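Local atomic coordinates of protein YiiM (Escherichia coli, PDB entry 1O65), a protein that is of unknown function but probably binds molybdenum and may act as an oxidoreductase on nitrogenous compounds. Residues 18-23 / 92-97; 70-73 / 79-82. One frame throughout, in Å; residues are numbered along the deposited sequence.

Contact 1 (18-23 / 92-97); sequences DVYTGK and VAPAFG
Tyr20 lays one face of its phenol ring against the pyrrolidine of Pro94, and its far end reaches on to the methyl group of Ala93. The proline rests over the ring as a CH-pi contact: CB of Pro94 stands 3.9 Å from the ring centroid of Tyr20, 21° off the ring normal and displaced toward the rim. The closest approach is CG of Pro94 to CD2 of Tyr20, 3.5 Å apart, with CD of the proline close to both CD2 and CE2 of Tyr20. The flat tyrosine ring thus gives Pro94 a face to lie on, while Ala93, with just a methyl, fits obliquely beside the hydroxyl end, its CB 3.7 Å from OH of Tyr20. The side chain of Tyr20 is turned with CG anti to its own carbonyl carbon (chi1 -58°), which leans the ring back toward Asp18 while it reaches out to the loop. A cis peptide joins Ala93 to Pro94, a form that proline tolerates far better than other residues, and probably helps to bring both side chains to the tyrosine. Pro94 also begins a type I turn that closes at Gly97, whose positive phi suits glycine. Around Tyr20, strand 14-21 pairs antiparallel with 38-40 and with 100-102, and the loop 92-97 leads from helix 75-83 toward strand 100-102; Tyr20 touches Gln39 and Ser101 on these two neighbours.

Contact 2 (70-73 / 79-82); sequences CHYP and YWAR
A beta-alpha-beta unit within the MOSC domain, made of strand 69-73, helix 75-83 and strand 100-102, brings its first strand and its helix together here through two aromatic side chains. Tyr72 from the strand and Trp80 from the helix are both buried and meet at about a right angle, polar end to polar edge rather than face to face. The indole N-H of Trp80 donates a hydrogen bond to the phenol oxygen: NE1 of Trp80 lies 2.9 Å from OH of Tyr72, and the N-H...O angle of 163° is nearly straight. CG of Tyr72 lies anti to the backbone nitrogen (chi1 -158°), and from there the ring extends toward the helix and delivers its hydroxyl to the indole edge. Tryptophan suits this place because it combines a large apolar surface, packed on Ile144 and Leu147 of helix 144-151, with a single N-H that needs an acceptor inside the protein. Tyrosine answers in kind: its hydroxyl takes that N-H and is also hydrogen-bonded to the backbone O of Lys153. A phenylalanine in place of Trp80 would probably leave the hydroxyl of Tyr72 without this donor and open a gap against helix 144-151. Preceding Trp80 on the helix, Tyr79 sets its CD2 about 3.6 Å above the indole plane of Trp80, offset toward the rim. The phenol oxygen of Tyr72 lies only 9° out of the indole plane, at the edge that carries NE1.

The two contacts lie with their centres about 12 Å apart and reach the same mixed sheet. Contact 2 is nested along the chain inside the loop that contact 1 closes: strand 14-21 comes first, then strand 69-73 and helix 75-83, and then the loop 92-97 that returns toward strand 100-102. They touch directly through Phe96, whose ring stacks on Tyr72, with CD2 of Phe96 3.3 Å from CE2 of Tyr72. CZ of Phe96 also lies 3.6 Å from NE1 of Trp80. The loop 92-97 thus bridges the pair, meeting strand 14-21 through Ala93 and Pro94 and the strand-helix aromatic cluster through Phe96.

Contact 1 (18-23 / 92-97)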
ATOM      1  N   ASP A  18      -5.417  -1.098  13.511  1.00 29.55           N
ATOM      2  CA  ASP A  18      -4.541  -2.015  14.241  1.00 29.39           C
ATOM      3  C   ASP A  18      -3.133  -1.844  13.654  1.00 29.47           C
ATOM      4  O   ASP A  18      -3.003  -1.748  12.426  1.00 27.64           O
ATOM      5  CB  ASP A  18      -5.024  -3.458  14.051  1.00 29.84           C
ATOM      6  CG  ASP A  18      -6.321  -3.711  14.800  1.00 28.90           C
ATOM      7  OD1 ASP A  18      -6.528  -3.055  15.853  1.00 30.50           O
ATOM      8  OD2 ASP A  18      -7.116  -4.551  14.370  1.00 27.40           O
ATOM      9  N   VAL A  19      -2.136  -1.794  14.508  1.00 29.09           N
ATOM     10  CA  VAL A  19      -0.749  -1.538  14.195  1.00 28.88           C
ATOM     11  C   VAL A  19       0.138  -2.745  14.431  1.00 29.75           C
ATOM     12  O   VAL A  19       0.013  -3.424  15.456  1.00 29.53           O
ATOM     13  CB  VAL A  19      -0.207  -0.406  15.121  1.00 29.58           C
ATOM     14  CG1 VAL A  19       1.196   0.013  14.689  1.00 28.11           C
ATOM     15  CG2 VAL A  19      -1.155   0.761  15.188  1.00 27.10           C
ATOM     16  N   TYR A  20       0.991  -3.085  13.475  1.00 30.61           N
ATOM     17  CA  TYR A  20       1.884  -4.224  13.573  1.00 32.31           C
ATOM     18  C   TYR A  20       3.307  -3.840  13.182  1.00 34.18           C
ATOM     19  O   TYR A  20       3.513  -3.009  12.296  1.00 34.32           O
ATOM     20  CB  TYR A  20       1.487  -5.415  12.701  1.00 31.76           C
ATOM     21  CG  TYR A  20       0.101  -5.965  12.974  1.00 32.58           C
ATOM     22  CD1 TYR A  20      -1.007  -5.327  12.438  1.00 31.09           C
ATOM     23  CD2 TYR A  20      -0.101  -7.083  13.781  1.00 32.30           C
ATOM     24  CE1 TYR A  20      -2.284  -5.784  12.691  1.00 33.67           C
ATOM     25  CE2 TYR A  20      -1.378  -7.557  14.027  1.00 31.73           C
ATOM     26  CZ  TYR A  20      -2.462  -6.914  13.479  1.00 32.38           C
ATOM     27  OH  TYR A  20      -3.743  -7.354  13.689  1.00 32.47           O
ATOM     28  N   THR A  21       4.293  -4.333  13.922  1.00 35.53           N
ATOM     29  CA  THR A  21       5.681  -4.087  13.602  1.00 37.91           C
ATOM     30  C   THR A  21       6.484  -5.368  13.902  1.00 40.49           C
ATOM     31  O   THR A  21       6.012  -6.237  14.623  1.00 39.55           O
ATOM     32  CB  THR A  21       6.350  -2.946  14.372  1.00 35.82           C
ATOM     33  OG1 THR A  21       6.433  -3.320  15.751  1.00 31.92           O
ATOM     34  CG2 THR A  21       5.641  -1.616  14.227  1.00 32.95           C
ATOM     35  N   GLY A  22       7.656  -5.436  13.309  1.00 43.08           N
ATOM     36  CA  GLY A  22       8.578  -6.537  13.483  1.00 46.70           C
ATOM     37  C   GLY A  22       9.859  -6.292  12.690  1.00 48.82           C
ATOM     38  O   GLY A  22      10.004  -5.263  12.041  1.00 48.56           O
ATOM     39  N   LYS A  23      10.784  -7.230  12.805  1.00 51.56           N
ATOM     40  CA  LYS A  23      12.050  -7.186  12.069  1.00 53.40           C
ATOM     41  C   LYS A  23      11.955  -8.284  10.980  1.00 54.64           C
ATOM     42  O   LYS A  23      10.993  -9.082  11.151  1.00 55.46           O
ATOM     43  CB  LYS A  23      13.243  -7.462  12.969  1.00 53.58           C
ATOM     44  N   VAL A  92      -4.841 -13.907   8.038  1.00 34.76           N
ATOM     45  CA  VAL A  92      -5.165 -13.023   9.133  1.00 34.51           C
ATOM     46  C   VAL A  92      -4.059 -11.961   9.239  1.00 35.32           C
ATOM     47  O   VAL A  92      -2.913 -12.250   8.880  1.00 35.72           O
ATOM     48  CB  VAL A  92      -5.326 -13.717  10.488  1.00 34.31           C
ATOM     49  CG1 VAL A  92      -6.479 -14.708  10.512  1.00 35.29           C
ATOM     50  CG2 VAL A  92      -4.072 -14.481  10.904  1.00 34.18           C
ATOM     51  N   ALA A  93      -4.409 -10.730   9.567  1.00 34.71           N
ATOM     52  CA  ALA A  93      -3.399  -9.676   9.707  1.00 35.77           C
ATOM     53  C   ALA A  93      -2.361 -10.136  10.728  1.00 35.17           C
ATOM     54  O   ALA A  93      -2.727 -10.805  11.696  1.00 36.20           O
ATOM     55  CB  ALA A  93      -4.124  -8.413  10.164  1.00 34.78           C
ATOM     56  N   PRO A  94      -1.082  -9.868  10.532  1.00 34.59           N
ATOM     57  CA  PRO A  94      -0.597  -9.142   9.370  1.00 34.13           C
ATOM     58  C   PRO A  94       0.158 -10.034   8.405  1.00 34.38           C
ATOM     59  O   PRO A  94       1.283  -9.721   7.973  1.00 34.17           O
ATOM     60  CB  PRO A  94       0.355  -8.136  10.026  1.00 34.45           C
ATOM     61  CG  PRO A  94       1.018  -8.978  11.088  1.00 34.04           C
ATOM     62  CD  PRO A  94      -0.058  -9.877  11.613  1.00 33.75           C
ATOM     63  N   ALA A  95      -0.500 -11.088   7.918  1.00 32.54           N
ATOM     64  CA  ALA A  95       0.133 -12.041   7.026  1.00 32.14           C
ATOM     65  C   ALA A  95       0.780 -11.395   5.812  1.00 32.66           C
ATOM     66  O   ALA A  95       1.780 -11.894   5.299  1.00 31.15           O
ATOM     67  CB  ALA A  95      -0.849 -13.106   6.564  1.00 29.29           C
ATOM     68  N   PHE A  96       0.234 -10.291   5.309  1.00 33.26           N
ATOM     69  CA  PHE A  96       0.827  -9.654   4.130  1.00 33.19           C
ATOM     70  C   PHE A  96       1.937  -8.686   4.470  1.00 31.17           C
ATOM     71  O   PHE A  96       2.397  -7.985   3.561  1.00 31.78           O
ATOM     72  CB  PHE A  96      -0.274  -8.978   3.285  1.00 36.22           C
ATOM     73  CG  PHE A  96      -1.020  -9.977   2.432  1.00 37.67           C
ATOM     74  CD1 PHE A  96      -0.543 -10.346   1.188  1.00 37.23           C
ATOM     75  CD2 PHE A  96      -2.174 -10.582   2.900  1.00 38.61           C
ATOM     76  CE1 PHE A  96      -1.214 -11.279   0.420  1.00 37.58           C
ATOM     77  CE2 PHE A  96      -2.856 -11.518   2.139  1.00 37.46           C
ATOM     78  CZ  PHE A  96      -2.379 -11.867   0.898  1.00 36.53           C
ATOM     79  N   GLY A  97       2.395  -8.619   5.707  1.00 29.56           N
ATOM     80  CA  GLY A  97       3.476  -7.731   6.098  1.00 29.29           C
ATOM     81  C   GLY A  97       3.027  -6.312   6.444  1.00 29.38           C
ATOM     82  O   GLY A  97       3.861  -5.451   6.759  1.00 28.95           O
TER

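Contact 2 (70-73 / 79-82)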
ATOM      1  N   CYS A  70       3.100   0.272   5.447  1.00 23.18           N
ATOM      2  CA  CYS A  70       2.382  -0.608   4.530  1.00 23.18           C
ATOM      3  C   CYS A  70       0.959  -0.832   5.053  1.00 23.09           C
ATOM      4  O   CYS A  70       0.814  -1.154   6.243  1.00 21.87           O
ATOM      5  CB  CYS A  70       3.112  -1.956   4.435  1.00 21.45           C
ATOM      6  SG  CYS A  70       2.203  -3.198   3.439  1.00 23.16           S
ATOM      7  N   HIS A  71      -0.043  -0.711   4.213  1.00 22.40           N
ATOM      8  CA  HIS A  71      -1.426  -0.880   4.644  1.00 24.57           C
ATOM      9  C   HIS A  71      -2.082  -2.067   3.948  1.00 25.73           C
ATOM     10  O   HIS A  71      -1.926  -2.188   2.730  1.00 26.08           O
ATOM     11  CB  HIS A  71      -2.231   0.386   4.218  1.00 24.43           C
ATOM     12  CG  HIS A  71      -3.525   0.538   4.944  1.00 28.07           C
ATOM     13  ND1 HIS A  71      -3.822   1.664   5.709  1.00 29.27           N
ATOM     14  CD2 HIS A  71      -4.579  -0.303   5.086  1.00 27.58           C
ATOM     15  CE1 HIS A  71      -5.007   1.505   6.273  1.00 28.88           C
ATOM     16  NE2 HIS A  71      -5.487   0.327   5.909  1.00 29.97           N
ATOM     17  N   TYR A  72      -2.850  -2.890   4.660  1.00 25.53           N
ATOM     18  CA  TYR A  72      -3.583  -3.964   3.966  1.00 25.53           C
ATOM     19  C   TYR A  72      -5.004  -4.024   4.524  1.00 25.15           C
ATOM     20  O   TYR A  72      -5.267  -4.077   5.732  1.00 23.64           O
ATOM     21  CB  TYR A  72      -2.891  -5.303   3.996  1.00 26.68           C
ATOM     22  CG  TYR A  72      -3.299  -6.275   2.907  1.00 28.38           C
ATOM     23  CD1 TYR A  72      -2.935  -6.067   1.585  1.00 28.43           C
ATOM     24  CD2 TYR A  72      -4.048  -7.419   3.198  1.00 27.83           C
ATOM     25  CE1 TYR A  72      -3.288  -6.938   0.576  1.00 27.34           C
ATOM     26  CE2 TYR A  72      -4.405  -8.293   2.197  1.00 28.32           C
ATOM     27  CZ  TYR A  72      -4.025  -8.058   0.888  1.00 28.46           C
ATOM     28  OH  TYR A  72      -4.396  -8.937  -0.107  1.00 26.87           O
ATOM     29  N   PRO A  73      -5.972  -3.908   3.628  1.00 24.32           N
ATOM     30  CA  PRO A  73      -7.361  -3.945   4.062  1.00 24.33           C
ATOM     31  C   PRO A  73      -7.722  -5.327   4.563  1.00 25.16           C
ATOM     32  O   PRO A  73      -7.492  -6.339   3.854  1.00 25.25           O
ATOM     33  CB  PRO A  73      -8.147  -3.560   2.825  1.00 24.26           C
ATOM     34  CG  PRO A  73      -7.160  -2.906   1.894  1.00 24.96           C
ATOM     35  CD  PRO A  73      -5.819  -3.517   2.213  1.00 23.59           C
ATOM     36  N   TYR A  79     -11.782 -12.555   1.092  1.00 32.09           N
ATOM     37  CA  TYR A  79     -11.572 -13.083  -0.244  1.00 32.70           C
ATOM     38  C   TYR A  79     -10.527 -14.196  -0.269  1.00 32.74           C
ATOM     39  O   TYR A  79     -10.742 -15.246  -0.889  1.00 32.98           O
ATOM     40  CB  TYR A  79     -11.186 -11.963  -1.214  1.00 32.51           C
ATOM     41  CG  TYR A  79     -10.828 -12.491  -2.597  1.00 32.45           C
ATOM     42  CD1 TYR A  79     -11.788 -12.703  -3.563  1.00 32.34           C
ATOM     43  CD2 TYR A  79      -9.512 -12.778  -2.912  1.00 32.81           C
ATOM     44  CE1 TYR A  79     -11.441 -13.195  -4.810  1.00 34.17           C
ATOM     45  CE2 TYR A  79      -9.158 -13.248  -4.156  1.00 33.19           C
ATOM     46  CZ  TYR A  79     -10.121 -13.467  -5.100  1.00 34.78           C
ATOM     47  OH  TYR A  79      -9.754 -13.955  -6.338  1.00 35.67           O
ATOM     48  N   TRP A  80      -9.369 -14.025   0.367  1.00 32.45           N
ATOM     49  CA  TRP A  80      -8.355 -15.079   0.304  1.00 33.03           C
ATOM     50  C   TRP A  80      -8.785 -16.345   1.015  1.00 34.90           C
ATOM     51  O   TRP A  80      -8.600 -17.438   0.455  1.00 35.95           O
ATOM     52  CB  TRP A  80      -6.991 -14.602   0.781  1.00 30.28           C
ATOM     53  CG  TRP A  80      -6.434 -13.478  -0.045  1.00 29.90           C
ATOM     54  CD1 TRP A  80      -6.076 -12.250   0.402  1.00 28.93           C
ATOM     55  CD2 TRP A  80      -6.196 -13.483  -1.466  1.00 29.53           C
ATOM     56  NE1 TRP A  80      -5.643 -11.480  -0.650  1.00 30.85           N
ATOM     57  CE2 TRP A  80      -5.692 -12.214  -1.804  1.00 29.55           C
ATOM     58  CE3 TRP A  80      -6.344 -14.429  -2.479  1.00 27.12           C
ATOM     59  CZ2 TRP A  80      -5.332 -11.866  -3.115  1.00 28.52           C
ATOM     60  CZ3 TRP A  80      -5.971 -14.099  -3.773  1.00 27.46           C
ATOM     61  CH2 TRP A  80      -5.477 -12.818  -4.095  1.00 25.57           C
ATOM     62  N   ALA A  81      -9.385 -16.243   2.198  1.00 35.32           N
ATOM     63  CA  ALA A  81      -9.853 -17.424   2.907  1.00 38.38           C
ATOM     64  C   ALA A  81     -10.870 -18.193   2.062  1.00 39.57           C
ATOM     65  O   ALA A  81     -10.834 -19.417   2.064  1.00 39.11           O
ATOM     66  CB  ALA A  81     -10.418 -17.113   4.274  1.00 34.91           C
ATOM     67  N   ARG A  82     -11.727 -17.511   1.329  1.00 41.94           N
ATOM     68  CA  ARG A  82     -12.708 -18.151   0.463  1.00 45.09           C
ATOM     69  C   ARG A  82     -12.071 -18.713  -0.800  1.00 46.81           C
ATOM     70  O   ARG A  82     -12.655 -19.545  -1.497  1.00 47.56           O
ATOM     71  CB  ARG A  82     -13.796 -17.136   0.115  1.00 46.62           C
ATOM     72  CG  ARG A  82     -14.903 -17.645  -0.787  1.00 49.58           C
ATOM     73  CD  ARG A  82     -15.619 -16.479  -1.461  1.00 52.13           C
ATOM     74  NE  ARG A  82     -16.050 -15.474  -0.502  1.00 54.04           N
ATOM     75  CZ  ARG A  82     -15.930 -14.159  -0.650  1.00 56.01           C
ATOM     76  NH1 ARG A  82     -15.377 -13.616  -1.731  1.00 54.27           N
ATOM     77  NH2 ARG A  82     -16.377 -13.355   0.320  1.00 57.51           N
TER